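Local coordinates for 4,5-DOPA dioxygenase extradiol (Escherichia coli, PDB 2PW6), which opens the ring of L-DOPA between carbons 4 and 5 in vitro, as a zinc-binding extradiol dioxygenase whose physiological substrate is unknown, at residues Lys147-His152 with Val217-His222; Arg157-Leu162 with Leu238-Gly243; Arg61-Thr66 with Glu103-Ile108. All coordinates share one frame; numbering follows the deposited sequence.

Contact 1: residues Lys147-His152 with Val217-His222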
loop_
_atom_site.group_PDB
_atom_site.type_symbol
_atom_site.label_atom_id
_atom_site.label_comp_id
_atom_site.label_asym_id
_atom_site.label_seq_id
_atom_site.Cartn_x
_atom_site.Cartn_y
_atom_site.Cartn_z
ATOM N N LYS A 147 -12.068 -16.155 10.911
ATOM C CA LYS A 147 -13.381 -16.117 11.513
ATOM C C LYS A 147 -14.454 -15.764 10.487
ATOM O O LYS A 147 -14.180 -14.985 9.579
ATOM C CB LYS A 147 -13.404 -15.103 12.671
ATOM C CG LYS A 147 -12.537 -15.493 13.869
ATOM C CD LYS A 147 -12.887 -16.918 14.375
ATOM C CE LYS A 147 -12.402 -17.148 15.792
ATOM N NZ LYS A 147 -10.925 -17.114 15.866
ATOM N N PRO A 148 -15.678 -16.335 10.638
ATOM C CA PRO A 148 -16.761 -16.040 9.715
ATOM C C PRO A 148 -17.418 -14.702 9.978
ATOM O O PRO A 148 -17.264 -14.125 11.062
ATOM C CB PRO A 148 -17.770 -17.180 9.992
ATOM C CG PRO A 148 -17.558 -17.504 11.494
ATOM C CD PRO A 148 -16.071 -17.347 11.661
ATOM N N ALA A 149 -18.205 -14.257 9.000
ATOM C CA ALA A 149 -18.872 -12.956 8.998
ATOM C C ALA A 149 -19.686 -12.619 10.257
ATOM O O ALA A 149 -19.748 -11.436 10.655
ATOM C CB ALA A 149 -19.771 -12.824 7.746
ATOM N N ALA A 150 -20.356 -13.640 10.806
ATOM C CA ALA A 150 -21.191 -13.541 11.992
ATOM C C ALA A 150 -20.351 -13.118 13.226
ATOM O O ALA A 150 -20.777 -12.308 14.045
ATOM C CB ALA A 150 -21.884 -14.899 12.247
ATOM N N TRP A 151 -19.151 -13.671 13.295
ATOM C CA TRP A 151 -18.177 -13.407 14.327
ATOM C C TRP A 151 -17.710 -11.934 14.282
ATOM O O TRP A 151 -17.709 -11.230 15.307
ATOM C CB TRP A 151 -17.013 -14.407 14.158
ATOM C CG TRP A 151 -16.042 -14.422 15.292
ATOM C CD1 TRP A 151 -16.027 -15.285 16.367
ATOM C CD2 TRP A 151 -14.927 -13.530 15.473
ATOM N NE1 TRP A 151 -14.960 -14.986 17.194
ATOM C CE2 TRP A 151 -14.271 -13.917 16.671
ATOM C CE3 TRP A 151 -14.414 -12.447 14.734
ATOM C CZ2 TRP A 151 -13.129 -13.258 17.147
ATOM C CZ3 TRP A 151 -13.274 -11.797 15.204
ATOM C CH2 TRP A 151 -12.646 -12.208 16.407
ATOM N N HIS A 152 -17.341 -11.462 13.093
ATOM C CA HIS A 152 -17.032 -10.050 12.896
ATOM C C HIS A 152 -18.186 -9.135 13.236
ATOM O O HIS A 152 -17.961 -8.054 13.780
ATOM C CB HIS A 152 -16.533 -9.815 11.491
ATOM C CG HIS A 152 -15.354 -10.671 11.153
ATOM N ND1 HIS A 152 -14.100 -10.423 11.657
ATOM C CD2 HIS A 152 -15.251 -11.807 10.417
ATOM C CE1 HIS A 152 -13.261 -11.342 11.209
ATOM N NE2 HIS A 152 -13.935 -12.197 10.458
ATOM N N VAL A 217 -24.768 -10.342 6.859
ATOM C CA VAL A 217 -23.858 -11.335 7.412
ATOM C C VAL A 217 -23.724 -12.484 6.425
ATOM O O VAL A 217 -22.641 -13.013 6.233
ATOM C CB VAL A 217 -24.341 -11.844 8.801
ATOM C CG1 VAL A 217 -23.690 -13.182 9.174
ATOM C CG2 VAL A 217 -24.084 -10.782 9.854
ATOM N N ASN A 218 -24.849 -12.867 5.819
ATOM C CA ASN A 218 -24.898 -13.915 4.788
ATOM C C ASN A 218 -24.734 -13.317 3.385
ATOM O O ASN A 218 -25.417 -13.741 2.447
ATOM C CB ASN A 218 -26.240 -14.680 4.855
ATOM C CG ASN A 218 -26.422 -15.448 6.159
ATOM O OD1 ASN A 218 -25.652 -16.352 6.489
ATOM N ND2 ASN A 218 -27.464 -15.103 6.892
ATOM N N TYR A 219 -23.843 -12.336 3.247
ATOM C CA TYR A 219 -23.742 -11.535 2.021
ATOM C C TYR A 219 -23.378 -12.383 0.783
ATOM O O TYR A 219 -23.795 -12.077 -0.316
ATOM C CB TYR A 219 -22.789 -10.338 2.197
ATOM C CG TYR A 219 -21.336 -10.742 2.260
ATOM C CD1 TYR A 219 -20.486 -10.569 1.163
ATOM C CD2 TYR A 219 -20.809 -11.324 3.408
ATOM C CE1 TYR A 219 -19.137 -10.957 1.224
ATOM C CE2 TYR A 219 -19.480 -11.713 3.474
ATOM C CZ TYR A 219 -18.641 -11.526 2.390
ATOM O OH TYR A 219 -17.305 -11.938 2.485
ATOM N N LEU A 220 -22.636 -13.464 0.981
ATOM C CA LEU A 220 -22.274 -14.353 -0.123
ATOM C C LEU A 220 -23.465 -15.127 -0.724
ATOM O O LEU A 220 -23.323 -15.746 -1.781
ATOM C CB LEU A 220 -21.136 -15.297 0.288
ATOM C CG LEU A 220 -19.775 -14.619 0.486
ATOM C CD1 LEU A 220 -18.749 -15.606 1.056
ATOM C CD2 LEU A 220 -19.281 -14.023 -0.821
ATOM N N ASP A 221 -24.618 -15.084 -0.041
ATOM C CA ASP A 221 -25.904 -15.593 -0.557
ATOM C C ASP A 221 -26.446 -14.815 -1.760
ATOM O O ASP A 221 -27.365 -15.279 -2.427
ATOM C CB ASP A 221 -26.982 -15.590 0.533
ATOM C CG ASP A 221 -26.784 -16.693 1.550
ATOM O OD1 ASP A 221 -25.822 -17.477 1.391
ATOM O OD2 ASP A 221 -27.580 -16.766 2.517
ATOM N N HIS A 222 -25.894 -13.635 -2.028
ATOM C CA HIS A 222 -26.296 -12.830 -3.177
ATOM C C HIS A 222 -25.539 -13.310 -4.424
ATOM O O HIS A 222 -24.437 -13.881 -4.301
ATOM C CB HIS A 222 -26.003 -11.362 -2.874
ATOM C CG HIS A 222 -26.655 -10.384 -3.808
ATOM N ND1 HIS A 222 -26.037 -9.913 -4.946
ATOM C CD2 HIS A 222 -27.843 -9.741 -3.736
ATOM C CE1 HIS A 222 -26.814 -9.021 -5.531
ATOM N NE2 HIS A 222 -27.923 -8.909 -4.827
#

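Contact 2: residues Arg157-Leu162 with Leu238-Gly243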
loop_
_atom_site.group_PDB
_atom_site.type_symbol
_atom_site.label_atom_id
_atom_site.label_comp_id
_atom_site.label_asym_id
_atom_site.label_seq_id
_atom_site.Cartn_x
_atom_site.Cartn_y
_atom_site.Cartn_z
ATOM N N ARG A 157 -20.739 -5.852 18.083
ATOM C CA ARG A 157 -21.638 -5.951 19.221
ATOM C C ARG A 157 -20.870 -5.702 20.540
ATOM O O ARG A 157 -21.360 -5.017 21.436
ATOM C CB ARG A 157 -22.308 -7.337 19.244
ATOM C CG ARG A 157 -23.492 -7.507 18.332
ATOM C CD ARG A 157 -24.704 -6.906 19.000
ATOM N NE ARG A 157 -25.721 -6.443 18.053
ATOM C CZ ARG A 157 -26.718 -7.197 17.593
ATOM N NH1 ARG A 157 -26.830 -8.478 17.946
ATOM N NH2 ARG A 157 -27.609 -6.672 16.762
ATOM N N LYS A 158 -19.670 -6.264 20.653
ATOM C CA LYS A 158 -18.802 -6.010 21.817
ATOM C C LYS A 158 -18.230 -4.597 21.814
ATOM O O LYS A 158 -18.133 -3.971 22.869
ATOM C CB LYS A 158 -17.656 -7.007 21.875
ATOM C CG LYS A 158 -18.079 -8.441 21.993
ATOM C CD LYS A 158 -16.887 -9.322 21.702
ATOM C CE LYS A 158 -17.080 -10.686 22.310
ATOM N NZ LYS A 158 -18.033 -11.498 21.527
ATOM N N LEU A 159 -17.859 -4.079 20.645
ATOM C CA LEU A 159 -17.295 -2.718 20.567
ATOM C C LEU A 159 -18.280 -1.621 20.897
ATOM O O LEU A 159 -17.874 -0.480 21.134
ATOM C CB LEU A 159 -16.711 -2.451 19.184
ATOM C CG LEU A 159 -15.447 -3.256 18.882
ATOM C CD1 LEU A 159 -15.211 -3.314 17.387
ATOM C CD2 LEU A 159 -14.228 -2.679 19.668
ATOM N N ALA A 160 -19.567 -1.957 20.846
ATOM C CA ALA A 160 -20.657 -1.011 21.084
ATOM C C ALA A 160 -20.530 -0.285 22.441
ATOM O O ALA A 160 -20.665 0.940 22.508
ATOM C CB ALA A 160 -22.040 -1.717 20.948
ATOM N N ALA A 161 -20.236 -1.035 23.504
ATOM C CA ALA A 161 -20.021 -0.421 24.817
ATOM C C ALA A 161 -19.049 0.778 24.778
ATOM O O ALA A 161 -19.246 1.760 25.478
ATOM C CB ALA A 161 -19.558 -1.481 25.858
ATOM N N LEU A 162 -18.006 0.712 23.970
ATOM C CA LEU A 162 -17.034 1.811 23.950
ATOM C C LEU A 162 -17.589 3.134 23.430
ATOM O O LEU A 162 -16.953 4.192 23.593
ATOM C CB LEU A 162 -15.803 1.440 23.153
ATOM C CG LEU A 162 -14.953 0.259 23.600
ATOM C CD1 LEU A 162 -14.006 -0.072 22.466
ATOM C CD2 LEU A 162 -14.197 0.598 24.900
ATOM N N LEU A 238 -17.560 -3.150 7.659
ATOM C CA LEU A 238 -18.915 -2.675 7.833
ATOM C C LEU A 238 -19.650 -3.416 8.946
ATOM O O LEU A 238 -20.474 -2.848 9.631
ATOM C CB LEU A 238 -19.706 -2.808 6.500
ATOM C CG LEU A 238 -21.216 -2.510 6.554
ATOM C CD1 LEU A 238 -21.465 -1.119 7.030
ATOM C CD2 LEU A 238 -21.920 -2.743 5.210
ATOM N N LEU A 239 -19.376 -4.706 9.080
ATOM C CA LEU A 239 -20.019 -5.521 10.082
ATOM C C LEU A 239 -19.606 -5.084 11.488
ATOM O O LEU A 239 -20.413 -5.158 12.399
ATOM C CB LEU A 239 -19.699 -6.993 9.826
ATOM C CG LEU A 239 -20.249 -7.499 8.464
ATOM C CD1 LEU A 239 -20.110 -9.013 8.363
ATOM C CD2 LEU A 239 -21.739 -7.056 8.202
ATOM N N TYR A 240 -18.360 -4.627 11.651
ATOM C CA TYR A 240 -17.888 -4.051 12.909
ATOM C C TYR A 240 -18.769 -2.869 13.282
ATOM O O TYR A 240 -19.212 -2.756 14.427
ATOM C CB TYR A 240 -16.398 -3.658 12.821
ATOM C CG TYR A 240 -15.484 -4.860 12.880
ATOM C CD1 TYR A 240 -15.348 -5.723 11.782
ATOM C CD2 TYR A 240 -14.762 -5.158 14.056
ATOM C CE1 TYR A 240 -14.499 -6.855 11.842
ATOM C CE2 TYR A 240 -13.917 -6.280 14.126
ATOM C CZ TYR A 240 -13.791 -7.125 13.018
ATOM O OH TYR A 240 -12.966 -8.234 13.121
ATOM N N VAL A 241 -19.061 -2.015 12.301
ATOM C CA VAL A 241 -19.953 -0.869 12.494
ATOM C C VAL A 241 -21.393 -1.329 12.715
ATOM O O VAL A 241 -22.022 -0.936 13.700
ATOM C CB VAL A 241 -19.866 0.112 11.311
ATOM C CG1 VAL A 241 -20.954 1.156 11.403
ATOM C CG2 VAL A 241 -18.475 0.753 11.245
ATOM N N LEU A 242 -21.926 -2.177 11.833
ATOM C CA LEU A 242 -23.310 -2.649 12.019
ATOM C C LEU A 242 -23.531 -3.408 13.316
ATOM O O LEU A 242 -24.600 -3.298 13.925
ATOM C CB LEU A 242 -23.794 -3.512 10.857
ATOM C CG LEU A 242 -24.224 -2.893 9.532
ATOM C CD1 LEU A 242 -24.932 -3.991 8.744
ATOM C CD2 LEU A 242 -25.106 -1.631 9.690
ATOM N N GLY A 243 -22.549 -4.204 13.728
ATOM C CA GLY A 243 -22.607 -4.907 15.027
ATOM C C GLY A 243 -22.892 -3.953 16.192
ATOM O O GLY A 243 -23.538 -4.338 17.154
#

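Contact 3: residues Arg61-Thr66 with Glu103-Ile108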
loop_
_atom_site.group_PDB
_atom_site.type_symbol
_atom_site.label_atom_id
_atom_site.label_comp_id
_atom_site.label_asym_id
_atom_site.label_seq_id
_atom_site.Cartn_x
_atom_site.Cartn_y
_atom_site.Cartn_z
ATOM N N ARG A 61 -4.328 -13.544 10.751
ATOM C CA ARG A 61 -4.865 -14.643 11.556
ATOM C C ARG A 61 -4.785 -14.236 13.019
ATOM O O ARG A 61 -3.717 -13.894 13.493
ATOM C CB ARG A 61 -4.145 -15.978 11.356
ATOM C CG ARG A 61 -5.049 -17.169 11.909
ATOM C CD ARG A 61 -4.309 -18.509 12.222
ATOM N NE ARG A 61 -3.229 -18.817 11.268
ATOM C CZ ARG A 61 -3.411 -19.171 9.990
ATOM N NH1 ARG A 61 -4.644 -19.276 9.478
ATOM N NH2 ARG A 61 -2.356 -19.419 9.219
ATOM N N GLY A 62 -5.917 -14.278 13.708
ATOM C CA GLY A 62 -6.043 -13.734 15.061
ATOM C C GLY A 62 -6.303 -12.237 15.063
ATOM O O GLY A 62 -6.121 -11.562 14.055
ATOM N N THR A 63 -6.753 -11.728 16.206
ATOM C CA THR A 63 -7.048 -10.320 16.397
ATOM C C THR A 63 -5.806 -9.681 17.041
ATOM O O THR A 63 -5.246 -10.205 18.034
ATOM C CB THR A 63 -8.325 -10.150 17.263
ATOM O OG1 THR A 63 -9.439 -10.859 16.672
ATOM C CG2 THR A 63 -8.702 -8.686 17.450
ATOM N N GLY A 64 -5.352 -8.589 16.434
ATOM C CA GLY A 64 -4.289 -7.760 16.961
ATOM C C GLY A 64 -4.794 -6.372 17.317
ATOM O O GLY A 64 -5.846 -5.950 16.836
ATOM N N VAL A 65 -4.052 -5.689 18.208
ATOM C CA VAL A 65 -4.329 -4.341 18.702
ATOM C C VAL A 65 -2.962 -3.661 18.849
ATOM O O VAL A 65 -1.992 -4.296 19.264
ATOM C CB VAL A 65 -5.088 -4.384 20.070
ATOM C CG1 VAL A 65 -4.934 -3.104 20.880
ATOM C CG2 VAL A 65 -6.534 -4.702 19.915
ATOM N N THR A 66 -2.860 -2.396 18.463
ATOM C CA THR A 66 -1.660 -1.609 18.709
ATOM C C THR A 66 -2.048 -0.369 19.508
ATOM O O THR A 66 -3.104 0.181 19.315
ATOM C CB THR A 66 -0.967 -1.101 17.422
ATOM O OG1 THR A 66 -1.695 0.016 16.893
ATOM C CG2 THR A 66 -0.864 -2.172 16.376
ATOM N N GLU A 103 -9.243 -6.053 27.348
ATOM C CA GLU A 103 -10.114 -6.513 28.447
ATOM C C GLU A 103 -11.553 -6.767 28.004
ATOM O O GLU A 103 -12.151 -7.806 28.331
ATOM C CB GLU A 103 -10.110 -5.477 29.601
ATOM C CG GLU A 103 -8.728 -5.316 30.299
ATOM C CD GLU A 103 -8.594 -4.058 31.203
ATOM O OE1 GLU A 103 -7.524 -3.945 31.884
ATOM O OE2 GLU A 103 -9.532 -3.210 31.245
ATOM N N LEU A 104 -12.121 -5.791 27.297
ATOM C CA LEU A 104 -13.448 -5.925 26.698
ATOM C C LEU A 104 -13.593 -7.197 25.812
ATOM O O LEU A 104 -14.580 -7.920 25.924
ATOM C CB LEU A 104 -13.794 -4.655 25.908
ATOM C CG LEU A 104 -15.054 -4.701 25.054
ATOM C CD1 LEU A 104 -16.292 -4.614 25.948
ATOM C CD2 LEU A 104 -15.041 -3.567 24.022
ATOM N N LEU A 105 -12.590 -7.474 24.989
ATOM C CA LEU A 105 -12.579 -8.633 24.082
ATOM C C LEU A 105 -12.320 -10.003 24.725
ATOM O O LEU A 105 -12.701 -11.035 24.152
ATOM C CB LEU A 105 -11.539 -8.424 22.983
ATOM C CG LEU A 105 -11.819 -7.297 21.990
ATOM C CD1 LEU A 105 -10.613 -7.097 21.034
ATOM C CD2 LEU A 105 -13.167 -7.559 21.254
ATOM N N ALA A 106 -11.628 -10.021 25.869
ATOM C CA ALA A 106 -11.291 -11.277 26.566
ATOM C C ALA A 106 -12.587 -12.042 26.771
ATOM O O ALA A 106 -13.603 -11.413 27.078
ATOM C CB ALA A 106 -10.616 -10.996 27.909
ATOM N N PRO A 107 -12.568 -13.386 26.600
ATOM C CA PRO A 107 -11.426 -14.265 26.294
ATOM C C PRO A 107 -10.925 -14.388 24.842
ATOM O O PRO A 107 -10.048 -15.228 24.615
ATOM C CB PRO A 107 -11.881 -15.632 26.812
ATOM C CG PRO A 107 -13.354 -15.630 26.574
ATOM C CD PRO A 107 -13.817 -14.156 26.756
ATOM N N ILE A 108 -11.398 -13.543 23.899
ATOM C CA ILE A 108 -10.775 -13.473 22.560
ATOM C C ILE A 108 -9.291 -13.203 22.763
ATOM O O ILE A 108 -8.935 -12.174 23.315
ATOM C CB ILE A 108 -11.326 -12.293 21.604
ATOM C CG1 ILE A 108 -12.863 -12.233 21.436
ATOM C CG2 ILE A 108 -10.576 -12.254 20.272
ATOM C CD1 ILE A 108 -13.546 -13.417 20.938
#

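Contact 1: residues Lys147-His152 with Val217-His222
The first turn of helix 149-159 meets the loop 217-222 where Ala149 and Val217 draw their CA atoms to 5.5 Å, with no hydrogen bond between the two segments. Ala149 points its methyl at the loop, and its CB sits 3.2 Å from Val217 O, a close carbon-to-carbonyl approach. Val217 answers with one branch: chi1 of 161° swings CG1 anti to its own backbone N, which lays that methyl 3.7 Å from Ala150 N and also against Ala150 CB. The Tyr219 ring takes part more distantly, its CE2 edge facing Ala149 CB near the ring plane at 4.4 Å. Both segments belong to the LigB family region of this DODA-type dioxygenase, and the 3-10 turn 219-221 lies in the outer surroundings of its metal centre: Tyr219 stacks on Tyr235, the residue after the zinc ligand His234 in the chain, and its side chain is about 10 Å from a bound zinc ion. Pro148 holds the N-cap position of the helix. His152 reaches back past it, NE2 donating to Lys147 O at 2.9 Å from above the carbonyl plane with a bent N-H...O angle of 136°. Its other ring nitrogen, ND1, is hydrogen-bonded to Tyr240 OH, so both ends of this buried imidazole are held. Lys147 covers one face of the Trp151 ring, its CG 3.4 Å above the plane, while NZ forms a salt bridge with Asp144.

Contact 2: residues Arg157-Leu162 with Leu238-Gly243
Arg157 and Gly243 make the polar half of this contact, all of it focused on one backbone oxygen. Arg157 NE donates to Gly243 O at 3.2 Å, but the N-H...O angle of only 124° makes this a weak bond. The oxygen lies at the guanidinium edge, near its plane. A CA-H...O contact adds to it, with Arg157 CA also 3.2 Å from Gly243 O. The arginine chain bends at chi2 (-80°) and folds around the carbonyl, so that CG and CD, each 3.4 Å from Gly243 O, come alongside as well. Gly243 has no side chain to stand between it and the backbone of Arg157, and here the two backbones come closest, with 4.4 Å between the CA atoms of Arg157 and Gly243.

The apolar half is a single meeting of Leu159 with Tyr240. Leu159 CD1 approaches the ring from its edge, in the ring plane, and stops 3.8 Å from Tyr240 CD2. The phenol oxygen points on to another partner, the hydrogen bond with His152, one turn and more back along the arginine's own helix.

These pairs lie where helix 149-159 runs beside helix 236-243 on the main mixed sheet. Both helices rest on strand 167-173, through Leu159 on Leu169 and Val241 on Ala171; helix 236-243 also reaches strand 268-270 through Leu238 and Val241, while Leu159 touches Leu101 of helix 95-105 as well.

Contact 3: residues Arg61-Thr66 with Glu103-Ile108
Thr63 and Ile108 touch each other across this contact; neither segment has an aromatic ring, and the flat group beside them is Trp151 of helix 149-159. Its outer ring carbons meet both partners: the Thr63 hydroxyl lies at the ring edge, near the plane, and Ile108 CD1 beyond the rim, tilted off the plane. Between the segments themselves, Thr63 OG1 faces the branch methyl Ile108 CG2 at 4.0 Å, the two side chains crossing at a slant. Thr63 splits its duties: chi1 of -56° puts OG1 beside the backbone N and CG2 anti to it, and this methyl turns to Leu105 CD1 at 4.4 Å. No hydrogen bond spans the contact, which rests on van der Waals touch alone. Ile108 is brought round by a type VIa beta turn after the helix, with a cis peptide before Pro107 and Ile108 N bonded to Leu105 O at 2.8 Å.

The arrangement belongs to a beta-alpha-beta crossover: strand 63-66, helix 95-105, then strand 110-113, which lies parallel to the first. Strand 63-66 runs between 110-113 and the antiparallel strand 138-144, while Leu105 also packs on Val110 and on Met155 of helix 149-159.

From the N terminus, contact 3 comes first: the chain leaves the sheet after strand 63-66, helix 95-105 brings it back, and residues 103-108 close a loop of 36 intervening residues before strand 110-113 begins. That loop is finished before either other contact opens. Contacts 1 and 2 then cross, since both start on helix 149-159 and their later halves follow in the same order, 217-222 and then 238-243. Contact 1 ties the start of this helix to loop 217-222, and contact 2 ties its later part to helix 236-243. His152 with Tyr240 bridges contacts 1 and 2, Trp151 bridges 1 and 3, and Leu104 packs against the helix end and the residues just after it, joining 2 and 3.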